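Local coordinates for Iron(III) ABC transporter, periplasmic iron-compound-binding protein (Vibrio cholerae, PDB 3TEF), which probably binds iron(III)-loaded catecholate siderophores in the periplasm and hands them to an ABC transporter for uptake into the cell, at residues I25-L30 and G65-P70; G37-A42 and D59-A64. All blocks are in the same frame, centred on the assembly; numbering follows the deposited sequence.

Contact 1 of 2, residues I25-L30 and G65-P70; sequences IGVGAL and GSLFEP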
ATOM      1  N   ILE A  25      -1.486  13.677   2.922  1.00 18.41           N
ATOM      2  CA  ILE A  25      -2.672  12.880   3.204  1.00 19.04           C
ATOM      3  C   ILE A  25      -2.412  11.450   2.721  1.00 19.71           C
ATOM      4  O   ILE A  25      -1.965  11.247   1.592  1.00 20.24           O
ATOM      5  CB  ILE A  25      -3.898  13.459   2.497  1.00 19.77           C
ATOM      6  CG1 ILE A  25      -4.197  14.847   3.083  1.00 21.07           C
ATOM      7  CG2 ILE A  25      -5.091  12.540   2.697  1.00 20.42           C
ATOM      8  CD1 ILE A  25      -5.257  15.622   2.318  1.00 25.33           C
ATOM      9  N   GLY A  26      -2.669  10.464   3.578  1.00 20.23           N
ATOM     10  CA  GLY A  26      -2.407   9.074   3.223  1.00 18.54           C
ATOM     11  C   GLY A  26      -1.213   8.511   3.990  1.00 18.99           C
ATOM     12  O   GLY A  26      -0.181   9.170   4.120  1.00 20.89           O
ATOM     13  N   VAL A  27      -1.345   7.277   4.461  1.00 15.81           N
ATOM     14  CA  VAL A  27      -0.300   6.652   5.272  1.00 17.55           C
ATOM     15  C   VAL A  27       0.892   6.220   4.436  1.00 19.91           C
ATOM     16  O   VAL A  27       2.024   6.242   4.912  1.00 18.20           O
ATOM     17  CB  VAL A  27      -0.859   5.459   6.061  1.00 21.17           C
ATOM     18  CG1 VAL A  27       0.242   4.810   6.918  1.00 18.56           C
ATOM     19  CG2 VAL A  27      -2.032   5.912   6.924  1.00 21.56           C
ATOM     20  N   GLY A  28       0.649   5.826   3.183  1.00 19.17           N
ATOM     21  CA  GLY A  28       1.744   5.389   2.338  1.00 19.27           C
ATOM     22  C   GLY A  28       2.650   6.550   1.970  1.00 18.25           C
ATOM     23  O   GLY A  28       3.881   6.422   1.994  1.00 18.88           O
ATOM     24  N   ALA A  29       2.027   7.677   1.617  1.00 19.00           N
ATOM     25  CA  ALA A  29       2.746   8.911   1.324  1.00 19.63           C
ATOM     26  C   ALA A  29       3.545   9.374   2.553  1.00 19.14           C
ATOM     27  O   ALA A  29       4.722   9.717   2.448  1.00 20.36           O
ATOM     28  CB  ALA A  29       1.776   9.998   0.877  1.00 21.57           C
ATOM     29  N   LEU A  30       2.903   9.353   3.715  1.00 18.79           N
ATOM     30  CA  LEU A  30       3.581   9.751   4.955  1.00 19.83           C
ATOM     31  C   LEU A  30       4.777   8.828   5.283  1.00 18.83           C
ATOM     32  O   LEU A  30       5.871   9.298   5.627  1.00 21.23           O
ATOM     33  CB  LEU A  30       2.569   9.809   6.107  1.00 19.10           C
ATOM     34  CG  LEU A  30       3.101  10.313   7.455  1.00 17.50           C
ATOM     35  CD1 LEU A  30       3.800  11.654   7.321  1.00 21.58           C
ATOM     36  CD2 LEU A  30       1.947  10.419   8.443  1.00 18.89           C
ATOM     37  N   GLY A  65      -7.068  16.346   7.565  1.00 23.59           N
ATOM     38  CA  GLY A  65      -8.273  15.595   7.264  1.00 24.10           C
ATOM     39  C   GLY A  65      -8.105  14.106   7.481  1.00 26.51           C
ATOM     40  O   GLY A  65      -7.206  13.687   8.206  1.00 24.16           O
ATOM     41  N   SER A  66      -8.985  13.315   6.875  1.00 23.30           N
ATOM     42  CA  SER A  66      -8.918  11.863   6.980  1.00 21.12           C
ATOM     43  C   SER A  66      -8.185  11.316   5.770  1.00 22.35           C
ATOM     44  O   SER A  66      -7.691  12.087   4.961  1.00 24.65           O
ATOM     45  CB  SER A  66     -10.318  11.262   7.047  1.00 24.78           C
ATOM     46  OG  SER A  66     -10.989  11.393   5.799  1.00 24.98           O
ATOM     47  N   LEU A  67      -8.099   9.990   5.657  1.00 21.29           N
ATOM     48  CA  LEU A  67      -7.470   9.377   4.493  1.00 21.39           C
ATOM     49  C   LEU A  67      -8.239   9.694   3.225  1.00 20.18           C
ATOM     50  O   LEU A  67      -7.663   9.716   2.143  1.00 21.25           O
ATOM     51  CB  LEU A  67      -7.376   7.858   4.641  1.00 21.27           C
ATOM     52  CG  LEU A  67      -6.580   7.300   5.826  1.00 23.82           C
ATOM     53  CD1 LEU A  67      -6.475   5.778   5.686  1.00 22.37           C
ATOM     54  CD2 LEU A  67      -5.194   7.924   5.937  1.00 22.52           C
ATOM     55  N   PHE A  68      -9.542   9.923   3.366  1.00 21.27           N
ATOM     56  CA  PHE A  68     -10.412  10.115   2.199  1.00 26.90           C
ATOM     57  C   PHE A  68     -10.801  11.574   1.954  1.00 28.16           C
ATOM     58  O   PHE A  68     -10.953  12.004   0.796  1.00 28.94           O
ATOM     59  CB  PHE A  68     -11.698   9.296   2.368  1.00 26.17           C
ATOM     60  CG  PHE A  68     -11.474   7.811   2.392  1.00 27.37           C
ATOM     61  CD1 PHE A  68     -11.457   7.087   1.214  1.00 29.46           C
ATOM     62  CD2 PHE A  68     -11.276   7.148   3.589  1.00 32.19           C
ATOM     63  CE1 PHE A  68     -11.246   5.723   1.230  1.00 32.79           C
ATOM     64  CE2 PHE A  68     -11.055   5.779   3.612  1.00 28.70           C
ATOM     65  CZ  PHE A  68     -11.052   5.067   2.439  1.00 27.57           C
ATOM     66  N   GLU A  69     -10.985  12.318   3.043  1.00 25.74           N
ATOM     67  CA  GLU A  69     -11.578  13.654   3.003  1.00 28.56           C
ATOM     68  C   GLU A  69     -10.646  14.722   3.561  1.00 27.52           C
ATOM     69  O   GLU A  69     -10.509  14.862   4.783  1.00 25.29           O
ATOM     70  CB  GLU A  69     -12.872  13.674   3.818  1.00 30.53           C
ATOM     71  CG  GLU A  69     -13.933  12.706   3.336  1.00 35.47           C
ATOM     72  CD  GLU A  69     -14.863  13.329   2.315  1.00 49.89           C
ATOM     73  OE1 GLU A  69     -14.361  13.951   1.347  1.00 50.41           O
ATOM     74  OE2 GLU A  69     -16.102  13.219   2.495  1.00 59.09           O
ATOM     75  N   PRO A  70     -10.018  15.497   2.676  1.00 26.17           N
ATOM     76  CA  PRO A  70      -9.121  16.567   3.112  1.00 24.82           C
ATOM     77  C   PRO A  70      -9.882  17.664   3.847  1.00 27.07           C
ATOM     78  O   PRO A  70     -11.047  17.938   3.527  1.00 28.81           O
ATOM     79  CB  PRO A  70      -8.555  17.113   1.786  1.00 24.34           C
ATOM     80  CG  PRO A  70      -8.745  15.995   0.804  1.00 25.88           C
ATOM     81  CD  PRO A  70     -10.060  15.388   1.206  1.00 27.63           C
TER

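Contact 2 of 2, residues G37-A42 and D59-A64; sequences GIEPVA and DKYPSA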
ATOM      1  N   GLY A  37      13.332  11.239   5.185  1.00 27.69           N
ATOM      2  CA  GLY A  37      13.856  12.279   6.048  1.00 31.10           C
ATOM      3  C   GLY A  37      13.183  13.629   5.958  1.00 27.68           C
ATOM      4  O   GLY A  37      13.716  14.626   6.435  1.00 30.71           O
ATOM      5  N   ILE A  38      12.003  13.667   5.347  1.00 26.18           N
ATOM      6  CA  ILE A  38      11.255  14.916   5.212  1.00 24.87           C
ATOM      7  C   ILE A  38      10.198  15.028   6.311  1.00 26.24           C
ATOM      8  O   ILE A  38       9.525  14.047   6.612  1.00 28.94           O
ATOM      9  CB  ILE A  38      10.543  14.978   3.841  1.00 26.84           C
ATOM     10  CG1 ILE A  38      11.549  14.825   2.687  1.00 31.05           C
ATOM     11  CG2 ILE A  38       9.701  16.243   3.734  1.00 26.51           C
ATOM     12  CD1 ILE A  38      12.665  15.856   2.687  1.00 34.07           C
ATOM     13  N   GLU A  39      10.045  16.210   6.911  1.00 25.00           N
ATOM     14  CA  GLU A  39       9.057  16.376   7.975  1.00 27.91           C
ATOM     15  C   GLU A  39       7.935  17.310   7.535  1.00 24.71           C
ATOM     16  O   GLU A  39       8.168  18.487   7.307  1.00 26.89           O
ATOM     17  CB  GLU A  39       9.690  16.910   9.263  1.00 32.50           C
ATOM     18  CG  GLU A  39       8.716  16.925  10.438  1.00 33.32           C
ATOM     19  CD  GLU A  39       9.302  17.534  11.690  1.00 40.39           C
ATOM     20  OE1 GLU A  39      10.479  17.954  11.654  1.00 45.30           O
ATOM     21  OE2 GLU A  39       8.585  17.586  12.712  1.00 42.15           O
ATOM     22  N   PRO A  40       6.710  16.783   7.446  1.00 23.31           N
ATOM     23  CA  PRO A  40       5.562  17.564   6.962  1.00 24.61           C
ATOM     24  C   PRO A  40       5.073  18.544   8.016  1.00 25.26           C
ATOM     25  O   PRO A  40       5.413  18.393   9.200  1.00 27.20           O
ATOM     26  CB  PRO A  40       4.488  16.502   6.739  1.00 22.63           C
ATOM     27  CG  PRO A  40       4.821  15.444   7.767  1.00 28.10           C
ATOM     28  CD  PRO A  40       6.340  15.401   7.805  1.00 24.00           C
ATOM     29  N   VAL A  41       4.292  19.528   7.588  1.00 22.62           N
ATOM     30  CA  VAL A  41       3.719  20.513   8.489  1.00 25.84           C
ATOM     31  C   VAL A  41       2.294  20.175   8.931  1.00 29.17           C
ATOM     32  O   VAL A  41       1.805  20.725   9.920  1.00 29.64           O
ATOM     33  CB  VAL A  41       3.745  21.940   7.892  1.00 24.22           C
ATOM     34  CG1 VAL A  41       5.177  22.380   7.613  1.00 28.52           C
ATOM     35  CG2 VAL A  41       2.885  22.027   6.634  1.00 26.58           C
ATOM     36  N   ALA A  42       1.641  19.271   8.205  1.00 22.54           N
ATOM     37  CA  ALA A  42       0.286  18.837   8.528  1.00 19.62           C
ATOM     38  C   ALA A  42       0.043  17.478   7.879  1.00 23.09           C
ATOM     39  O   ALA A  42       0.625  17.170   6.832  1.00 20.04           O
ATOM     40  CB  ALA A  42      -0.734  19.853   8.047  1.00 25.38           C
ATOM     41  N   ASP A  59      -1.077  16.382  18.149  1.00 25.61           N
ATOM     42  CA  ASP A  59      -1.452  17.737  17.740  1.00 24.41           C
ATOM     43  C   ASP A  59      -0.249  18.595  17.390  1.00 26.16           C
ATOM     44  O   ASP A  59      -0.416  19.751  17.010  1.00 30.19           O
ATOM     45  CB  ASP A  59      -2.206  18.453  18.859  1.00 32.81           C
ATOM     46  CG  ASP A  59      -3.570  17.868  19.113  1.00 41.62           C
ATOM     47  OD1 ASP A  59      -4.137  17.257  18.180  1.00 41.41           O
ATOM     48  OD2 ASP A  59      -4.075  18.026  20.248  1.00 46.33           O
ATOM     49  N   LYS A  60       0.961  18.064  17.536  1.00 24.30           N
ATOM     50  CA  LYS A  60       2.126  18.774  17.020  1.00 25.96           C
ATOM     51  C   LYS A  60       1.925  18.979  15.506  1.00 27.38           C
ATOM     52  O   LYS A  60       2.376  19.962  14.924  1.00 26.22           O
ATOM     53  CB  LYS A  60       3.416  17.999  17.284  1.00 26.16           C
ATOM     54  CG  LYS A  60       4.648  18.729  16.808  1.00 28.53           C
ATOM     55  CD  LYS A  60       5.922  17.977  17.148  1.00 33.33           C
ATOM     56  CE  LYS A  60       7.121  18.626  16.478  1.00 39.49           C
ATOM     57  NZ  LYS A  60       8.358  17.851  16.733  1.00 45.35           N
ATOM     58  N   TYR A  61       1.240  18.027  14.887  1.00 24.35           N
ATOM     59  CA  TYR A  61       0.950  18.094  13.456  1.00 25.51           C
ATOM     60  C   TYR A  61      -0.549  18.308  13.231  1.00 22.10           C
ATOM     61  O   TYR A  61      -1.355  17.423  13.501  1.00 26.26           O
ATOM     62  CB  TYR A  61       1.427  16.803  12.784  1.00 21.50           C
ATOM     63  CG  TYR A  61       2.898  16.552  12.999  1.00 20.41           C
ATOM     64  CD1 TYR A  61       3.839  17.110  12.151  1.00 23.49           C
ATOM     65  CD2 TYR A  61       3.355  15.796  14.093  1.00 21.51           C
ATOM     66  CE1 TYR A  61       5.176  16.912  12.337  1.00 25.23           C
ATOM     67  CE2 TYR A  61       4.700  15.586  14.284  1.00 24.69           C
ATOM     68  CZ  TYR A  61       5.606  16.154  13.406  1.00 25.92           C
ATOM     69  OH  TYR A  61       6.953  15.956  13.590  1.00 30.89           O
ATOM     70  N   PRO A  62      -0.931  19.500  12.742  1.00 24.92           N
ATOM     71  CA  PRO A  62      -2.346  19.809  12.508  1.00 26.14           C
ATOM     72  C   PRO A  62      -2.965  18.817  11.532  1.00 25.49           C
ATOM     73  O   PRO A  62      -2.273  18.333  10.642  1.00 21.74           O
ATOM     74  CB  PRO A  62      -2.305  21.203  11.877  1.00 30.20           C
ATOM     75  CG  PRO A  62      -1.039  21.803  12.391  1.00 28.45           C
ATOM     76  CD  PRO A  62      -0.059  20.655  12.479  1.00 24.78           C
ATOM     77  N   SER A  63      -4.248  18.524  11.712  1.00 25.31           N
ATOM     78  CA  SER A  63      -4.936  17.547  10.885  1.00 23.24           C
ATOM     79  C   SER A  63      -5.247  18.123   9.518  1.00 25.72           C
ATOM     80  O   SER A  63      -5.859  19.183   9.410  1.00 26.92           O
ATOM     81  CB  SER A  63      -6.253  17.123  11.524  1.00 25.47           C
ATOM     82  OG  SER A  63      -6.943  16.247  10.650  1.00 26.73           O
ATOM     83  N   ALA A  64      -4.835  17.406   8.485  1.00 22.73           N
ATOM     84  CA  ALA A  64      -5.166  17.784   7.118  1.00 20.72           C
ATOM     85  C   ALA A  64      -6.403  17.032   6.637  1.00 25.53           C
ATOM     86  O   ALA A  64      -6.748  17.075   5.443  1.00 22.97           O
ATOM     87  CB  ALA A  64      -3.986  17.516   6.209  1.00 22.00           C
TER
HETATM   88  O   HOH W   1       3.880  21.154  12.626  1.00 39.94           O

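Contact 1 of 2, residues I25-L30 and G65-P70
Ile25 and Leu67 carry most of this contact, in which the end of strand 22-25 and the first residues of helix 27-35 lie against the loop Gly65-Pro70 without one direct hydrogen bond between them. The site is the C-terminal end of a parallel-sheet strand, where strand passes into helix in the N-terminal lobe of a two-lobed periplasmic binding protein. Gly65 opens the loop with a positive phi of 116°, a backbone shape suited to glycine, and its amide is held by Ser63 OG. At Ser66 the main chain does the touching: its carbonyl O receives the branch methyl CG2 of Ile25 at 3.5 Å. The hydroxyl of Ser66, whose CB is directed away from the first segment, is used within the loop instead. Ser66 OG accepts from Phe68 N at 3.2 Å and from Glu69 N at 2.9 Å, an ST turn and ST motif; Ser66 N also donates to Glu69 O, so Ser66 and Glu69 are bonded in both directions. Leu67 follows with its methyl CD2 turned to the start of the helix: Leu67 CD2 lies 3.9 Å from Val27 CG2 and 4.1 Å from the CA of Gly26, which is the N-cap residue. Val27 also rests on Asn258 and Ile262 of helix 257-262. Pro70 ends the walk: its ring atom CB lies 3.7 Å from Ile25 CD1, the two side chains crossing at about a right angle. In Ile25, CD1 anti to CA (chi2 171°) extends the longer branch to Pro70. Cohesion across the interface thus rests on methyls meeting other apolar groups and the carbonyls of Ser66 and Leu67, whereas the polar bonds of Ser66 stay inside the loop and probably contribute to its shape.

Contact 2 of 2, residues G37-A42 and D59-A64
Tyr61 reaches across to Glu39 with its hydroxyl, and Tyr61 OH donates to Glu39 OE2 in an unusually short hydrogen bond of 2.5 Å. Both side chains are disposed for this meeting. In Glu39, CG stands anti to the backbone N (chi1 -173°) and the chain continues extended, carrying the carboxylate out to the phenol; in Tyr61, CG lies beside its own backbone N, anti to the carbonyl carbon. The side chains cross at about a right angle, with carboxylate and ring planes 55° apart. Pro40 O lies at the ring's edge, in its plane, 3.5 Å from Tyr61 CE1. Lys60 CG stands 4.0 Å above one face of the Tyr61 ring, displaced from the ring centre to its border, and the extended lysine chain brings Lys60 NZ to 4.0 Å from Glu39 OE2, too far for a salt bridge. Tyr56 meets the Tyr61 ring from outside the two segments, with the planes again inclined by about 55°.

Farther along, backbone oxygens face small apolar groups. Val41 O is 3.2 Å from Pro62 CD, and a water that donates to Lys60 O also donates weakly to Val41 O. Ala42 CB lies 3.4 Å from Pro62 O and packs loosely against Ala64 CB. This pairs the approach to edge strand 42-43 with the chain returning beside it: Pro62 and Ala64 are backbone-bonded to Val43, and Ala42 to Val24 of the neighbouring strand. Glu39 and Lys60 lie at the exposed end, whereas Ala42 and Ala64 are buried. The one direct hydrogen bond between the segments is thus that of the phenol to Glu39, whose carboxylate form, a suitable acceptor, nearby Lys60 might modestly favour.

How the contacts relate
From the N terminus, strand 22-25 runs into helix 27-35 through the first segment of contact 1; the chain then leaves the helix by residues 37-42 and enters edge strand 42-43. After a long loop it returns at 59-64, where contact 2 closes the inner loop, and continues directly into 65-70, where contact 1 closes the outer one before helix 72-77. Contact 2 is thus nested within contact 1, their centres about 12 Å apart. They touch where Leu30 packs on Pro40 and where Ile25 and Pro70 meet Ala64 O. Together they join the returning loop to edge strand 42-43 and to the C-terminal end of strand 22-25, where helix 27-35 begins.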